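Local coordinates for protein MATE family efflux transporter (Vibrio cholerae, PDB 6IDP) that probably exports drugs and other toxic compounds across the bacterial membrane as a multidrug transporter of the MATE family, with conformational changes that depend on protons, at residues A[379-382]-A[383-387]; A[240-243]-A[244-247]. All coordinates share one frame; numbering follows the deposited sequence.

Contact 1: residues A[379-382]-A[383-387]; sequences SYVA and LTISA. With OLC ((2R)-2,3-dihydroxypropyl (9Z)-octadec-9-enoate), chain S.
T384 folds its hydroxyl back onto the turn before it and bonds Y380 O, with OG1 to O at 2.8 Å. The residue can do this because OG1 stands anti to its own carbonyl carbon (chi1 -61°), beside the backbone N. T384 N also bonds Y380 O, at 3.0 Å. The two donors come from opposite faces of the carbonyl plane, and the N lies 37° out of it. S386 repeats the pattern two residues on. Its OG and its N both bond A382 O, each at 3.2 Å, again from opposite faces. The helix 379-435 thus begins with two carbonyls gripped twice each. L383 N to S379 O and I385 N to V381 O are ordinary helical bonds of the same turns.

CG1 of V381 lies 4.2 Å from CD1 of I385, and the two side chains cross at a slant. The other methyl of V381, CG2, rests near C7 of a bound monoolein. L383 turns its CD2 methyl to the same lipid, 3.7 Å from C14. T384 OG1 also lies close to the lipid's hydrocarbon chain, 3.2 Å from C8. Away from the lipid, A382 packs on A373 and N374 of helix 360-375.

The chemistry implies a helix with one side against lipid. T384 and S386 spend their hydroxyls on the backbone of their own helix, while S379 OG bonds H235 O of helix 226-259. By bonding Y380 O, the hydroxyl of T384 meets a polar need within the helix, beside a hydrocarbon chain that offers no partner.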
ATOM      1  N   SER A 379      -1.757  -1.540  17.348  1.00 28.75           N
ATOM      2  CA  SER A 379      -1.431  -0.549  16.327  1.00 28.38           C
ATOM      3  C   SER A 379      -0.217   0.302  16.689  1.00 26.30           C
ATOM      4  O   SER A 379       0.466   0.819  15.810  1.00 31.13           O
ATOM      5  CB  SER A 379      -2.644   0.348  16.066  1.00 30.69           C
ATOM      6  OG  SER A 379      -3.118   0.918  17.272  1.00 35.41           O
ATOM      7  N   TYR A 380       0.049   0.447  17.982  1.00 27.08           N
ATOM      8  CA  TYR A 380       1.193   1.235  18.425  1.00 31.56           C
ATOM      9  C   TYR A 380       2.488   0.438  18.325  1.00 31.60           C
ATOM     10  O   TYR A 380       3.559   1.010  18.117  1.00 33.28           O
ATOM     11  CB  TYR A 380       0.980   1.746  19.852  1.00 33.79           C
ATOM     12  CG  TYR A 380      -0.056   2.843  19.927  1.00 42.13           C
ATOM     13  CD1 TYR A 380       0.287   4.162  19.668  1.00 40.49           C
ATOM     14  CD2 TYR A 380      -1.378   2.557  20.243  1.00 42.29           C
ATOM     15  CE1 TYR A 380      -0.654   5.169  19.729  1.00 51.17           C
ATOM     16  CE2 TYR A 380      -2.328   3.559  20.306  1.00 47.10           C
ATOM     17  CZ  TYR A 380      -1.961   4.863  20.048  1.00 53.79           C
ATOM     18  OH  TYR A 380      -2.902   5.865  20.109  1.00 59.42           O
ATOM     19  N   VAL A 381       2.390  -0.879  18.467  1.00 26.88           N
ATOM     20  CA  VAL A 381       3.524  -1.751  18.187  1.00 27.29           C
ATOM     21  C   VAL A 381       3.845  -1.696  16.694  1.00 25.70           C
ATOM     22  O   VAL A 381       5.012  -1.679  16.298  1.00 25.84           O
ATOM     23  CB  VAL A 381       3.251  -3.209  18.616  1.00 36.14           C
ATOM     24  CG1 VAL A 381       4.343  -4.140  18.103  1.00 25.43           C
ATOM     25  CG2 VAL A 381       3.138  -3.299  20.131  1.00 26.74           C
ATOM     26  N   ALA A 382       2.799  -1.647  15.873  1.00 25.02           N
ATOM     27  CA  ALA A 382       2.957  -1.573  14.426  1.00 27.51           C
ATOM     28  C   ALA A 382       3.621  -0.262  14.007  1.00 35.34           C
ATOM     29  O   ALA A 382       4.485  -0.248  13.131  1.00 38.45           O
ATOM     30  CB  ALA A 382       1.609  -1.727  13.739  1.00 27.31           C
ATOM     31  N   LEU A 383       3.211   0.833  14.643  1.00 35.64           N
ATOM     32  CA  LEU A 383       3.790   2.147  14.385  1.00 27.56           C
ATOM     33  C   LEU A 383       5.250   2.204  14.823  1.00 35.44           C
ATOM     34  O   LEU A 383       6.086   2.813  14.151  1.00 36.16           O
ATOM     35  CB  LEU A 383       2.984   3.239  15.099  1.00 28.87           C
ATOM     36  CG  LEU A 383       3.586   4.648  15.074  1.00 40.65           C
ATOM     37  CD1 LEU A 383       3.693   5.170  13.647  1.00 30.51           C
ATOM     38  CD2 LEU A 383       2.787   5.607  15.945  1.00 37.77           C
ATOM     39  N   THR A 384       5.550   1.568  15.953  1.00 32.77           N
ATOM     40  CA  THR A 384       6.912   1.522  16.472  1.00 37.22           C
ATOM     41  C   THR A 384       7.850   0.812  15.502  1.00 28.12           C
ATOM     42  O   THR A 384       8.958   1.280  15.240  1.00 33.56           O
ATOM     43  CB  THR A 384       6.975   0.812  17.838  1.00 39.14           C
ATOM     44  OG1 THR A 384       6.180   1.530  18.789  1.00 38.51           O
ATOM     45  CG2 THR A 384       8.410   0.738  18.343  1.00 35.94           C
ATOM     46  N   ILE A 385       7.397  -0.317  14.968  1.00 32.38           N
ATOM     47  CA  ILE A 385       8.199  -1.095  14.033  1.00 30.98           C
ATOM     48  C   ILE A 385       8.489  -0.283  12.772  1.00 33.64           C
ATOM     49  O   ILE A 385       9.633  -0.228  12.311  1.00 34.10           O
ATOM     50  CB  ILE A 385       7.500  -2.421  13.663  1.00 30.77           C
ATOM     51  CG1 ILE A 385       7.398  -3.328  14.896  1.00 30.94           C
ATOM     52  CG2 ILE A 385       8.254  -3.128  12.547  1.00 32.86           C
ATOM     53  CD1 ILE A 385       6.630  -4.617  14.666  1.00 24.65           C
ATOM     54  N   SER A 386       7.454   0.358  12.235  1.00 31.35           N
ATOM     55  CA  SER A 386       7.585   1.232  11.070  1.00 31.06           C
ATOM     56  C   SER A 386       8.534   2.403  11.318  1.00 34.15           C
ATOM     57  O   SER A 386       9.362   2.728  10.468  1.00 39.22           O
ATOM     58  CB  SER A 386       6.214   1.775  10.654  1.00 33.34           C
ATOM     59  OG  SER A 386       5.364   0.739  10.198  1.00 43.75           O
ATOM     60  N   ALA A 387       8.404   3.043  12.476  1.00 31.12           N
ATOM     61  CA  ALA A 387       9.242   4.192  12.804  1.00 37.66           C
ATOM     62  C   ALA A 387      10.701   3.788  13.007  1.00 39.93           C
ATOM     63  O   ALA A 387      11.611   4.468  12.525  1.00 33.12           O
ATOM     64  CB  ALA A 387       8.713   4.895  14.039  1.00 38.51           C
TER
HETATM   65  C18 OLC S 518       6.434   9.062  14.361  1.00 57.77           C
HETATM   66  C10 OLC S 518       5.196   3.540  21.918  1.00 66.82           C
HETATM   67  C9  OLC S 518       5.038   2.269  22.344  1.00 68.01           C
HETATM   68  C17 OLC S 518       7.034   8.543  15.651  1.00 54.86           C
HETATM   69  C11 OLC S 518       4.764   3.949  20.526  1.00 63.64           C
HETATM   70  C8  OLC S 518       4.423   1.225  21.437  1.00 67.38           C
HETATM   71  C16 OLC S 518       6.192   7.401  16.177  1.00 56.01           C
HETATM   72  C12 OLC S 518       4.925   5.445  20.372  1.00 58.66           C
HETATM   73  C7  OLC S 518       4.922  -0.147  21.833  1.00 66.20           C
HETATM   74  C15 OLC S 518       6.790   6.875  17.464  1.00 56.79           C
HETATM   75  C13 OLC S 518       6.176   5.742  19.574  1.00 59.55           C
HETATM   76  C6  OLC S 518       4.605  -0.395  23.292  1.00 69.05           C
HETATM   77  C14 OLC S 518       5.811   5.923  18.117  1.00 59.42           C

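Contact 2: residues A[240-243]-A[244-247]; sequences AMLS and QLLP
L245 carries its CG anti to the backbone N (chi1 -174°), and this brings CD2 beside CD2 of L242 at 4.0 Å. The two leucines meet through these methyls at a slant. Q244 follows another course. Its CG stands anti to the carbonyl carbon (chi1 -53°), which puts CG 3.3 Å from A240 O, and the chain then bends beyond CG at chi2. The motif is a proline kink in helix 226-259, a transmembrane helix of the MATE fold.

P247 has no N-H to give to S243 O. The backbone of the preceding turn is distorted. Q244 N has only weak bonds, to A240 O and to M241 O. L245 N bonds L242 O at 3.0 Å, three residues back, and its link to M241 O is weak. The nitrogen of L245 sits 69° out of the plane of the L242 carbonyl, so this bond is far from the usual helical geometry. L246 N makes one more weak bond to L242 O, at 3.5 Å. The turn has slipped partly toward i to i-3 bonding just ahead of the proline.

S243 OG bonds P239 O, one turn back in the same helix. Other side chains reach neighbouring helices. M241 rests on I63 and Q244 on V65, both of helix 54-80. L242 and S243 meet L383, while L246 meets F391, both of helix 379-435. In place of the missing hydrogen bond, the ring carbon CD of P247 lies 3.2 Å from S243 O.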
ATOM      1  N   ALA A 240      -2.039   3.899  12.215  1.00 37.43           N
ATOM      2  CA  ALA A 240      -1.862   3.336  10.881  1.00 39.93           C
ATOM      3  C   ALA A 240      -1.670   4.430   9.837  1.00 47.48           C
ATOM      4  O   ALA A 240      -0.893   4.269   8.897  1.00 50.79           O
ATOM      5  CB  ALA A 240      -3.045   2.453  10.512  1.00 35.18           C
ATOM      6  N   MET A 241      -2.386   5.538  10.003  1.00 51.97           N
ATOM      7  CA  MET A 241      -2.228   6.691   9.122  1.00 47.47           C
ATOM      8  C   MET A 241      -0.842   7.304   9.252  1.00 51.10           C
ATOM      9  O   MET A 241      -0.223   7.673   8.254  1.00 54.50           O
ATOM     10  CB  MET A 241      -3.283   7.752   9.423  1.00 43.14           C
ATOM     11  CG  MET A 241      -4.630   7.495   8.785  1.00 47.04           C
ATOM     12  SD  MET A 241      -5.748   8.878   9.071  1.00110.39           S
ATOM     13  CE  MET A 241      -7.253   8.252   8.334  1.00 92.71           C
ATOM     14  N   LEU A 242      -0.372   7.423  10.491  1.00 49.00           N
ATOM     15  CA  LEU A 242       0.961   7.948  10.762  1.00 52.79           C
ATOM     16  C   LEU A 242       2.036   7.122  10.066  1.00 49.22           C
ATOM     17  O   LEU A 242       3.037   7.662   9.597  1.00 50.30           O
ATOM     18  CB  LEU A 242       1.229   7.983  12.266  1.00 52.99           C
ATOM     19  CG  LEU A 242       0.958   9.304  12.981  1.00 55.54           C
ATOM     20  CD1 LEU A 242       1.254   9.167  14.463  1.00 53.71           C
ATOM     21  CD2 LEU A 242       1.798  10.409  12.362  1.00 66.32           C
ATOM     22  N   SER A 243       1.820   5.811  10.001  1.00 43.19           N
ATOM     23  CA  SER A 243       2.777   4.909   9.373  1.00 46.37           C
ATOM     24  C   SER A 243       2.891   5.156   7.873  1.00 54.88           C
ATOM     25  O   SER A 243       3.934   4.903   7.275  1.00 53.77           O
ATOM     26  CB  SER A 243       2.390   3.454   9.632  1.00 41.89           C
ATOM     27  OG  SER A 243       2.520   3.133  11.004  1.00 49.89           O
ATOM     28  N   GLN A 244       1.813   5.647   7.271  1.00 59.37           N
ATOM     29  CA  GLN A 244       1.811   5.963   5.848  1.00 63.21           C
ATOM     30  C   GLN A 244       2.557   7.265   5.588  1.00 61.12           C
ATOM     31  O   GLN A 244       3.012   7.524   4.477  1.00 60.57           O
ATOM     32  CB  GLN A 244       0.377   6.061   5.320  1.00 66.27           C
ATOM     33  CG  GLN A 244      -0.485   4.851   5.638  1.00 64.53           C
ATOM     34  CD  GLN A 244       0.040   3.579   5.005  1.00 64.57           C
ATOM     35  OE1 GLN A 244       0.477   3.580   3.855  1.00 69.94           O
ATOM     36  NE2 GLN A 244       0.003   2.486   5.755  1.00 63.84           N
ATOM     37  N   LEU A 245       2.678   8.076   6.632  1.00 60.22           N
ATOM     38  CA  LEU A 245       3.314   9.383   6.529  1.00 63.88           C
ATOM     39  C   LEU A 245       4.839   9.274   6.516  1.00 65.07           C
ATOM     40  O   LEU A 245       5.532  10.173   6.036  1.00 72.11           O
ATOM     41  CB  LEU A 245       2.855  10.274   7.688  1.00 70.14           C
ATOM     42  CG  LEU A 245       3.287  11.739   7.716  1.00 76.00           C
ATOM     43  CD1 LEU A 245       2.615  12.525   6.601  1.00 80.13           C
ATOM     44  CD2 LEU A 245       2.981  12.353   9.075  1.00 74.30           C
ATOM     45  N   LEU A 246       5.355   8.164   7.033  1.00 60.14           N
ATOM     46  CA  LEU A 246       6.799   7.970   7.162  1.00 61.83           C
ATOM     47  C   LEU A 246       7.543   7.758   5.827  1.00 63.09           C
ATOM     48  O   LEU A 246       8.597   8.355   5.625  1.00 64.59           O
ATOM     49  CB  LEU A 246       7.090   6.798   8.109  1.00 57.53           C
ATOM     50  CG  LEU A 246       6.514   6.898   9.524  1.00 60.58           C
ATOM     51  CD1 LEU A 246       6.887   5.671  10.343  1.00 55.97           C
ATOM     52  CD2 LEU A 246       6.981   8.169  10.215  1.00 63.50           C
ATOM     53  N   PRO A 247       7.020   6.902   4.922  1.00 61.03           N
ATOM     54  CA  PRO A 247       7.751   6.731   3.656  1.00 59.77           C
ATOM     55  C   PRO A 247       7.950   8.004   2.805  1.00 67.99           C
ATOM     56  O   PRO A 247       8.971   8.081   2.121  1.00 64.72           O
ATOM     57  CB  PRO A 247       6.891   5.709   2.901  1.00 54.34           C
ATOM     58  CG  PRO A 247       6.248   4.915   3.976  1.00 49.80           C
ATOM     59  CD  PRO A 247       5.933   5.913   5.050  1.00 53.08           C
TER

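Overall arrangement
Contact 1 and contact 2 belong to two neighbouring helices, 379-435 and 226-259, and their centres are 10 Å apart. They meet through small packing contacts. L383 CD1 lies 3.5 Å from S243 OG, and the methyl CD1 of L246 comes within 3.7 Å of A387 N. S386 OG and S243 OG are 3.8 Å apart, each already bonded to its own helix. A regular helical stretch in 379-387, with two carbonyls each taking two donors, packs against a kinked, weakly bonded one in 240-247. Monoolein lies along contact 1, and a bound monoolein also comes about 4 Å from the side chain of L246. Both contacts thus border lipid.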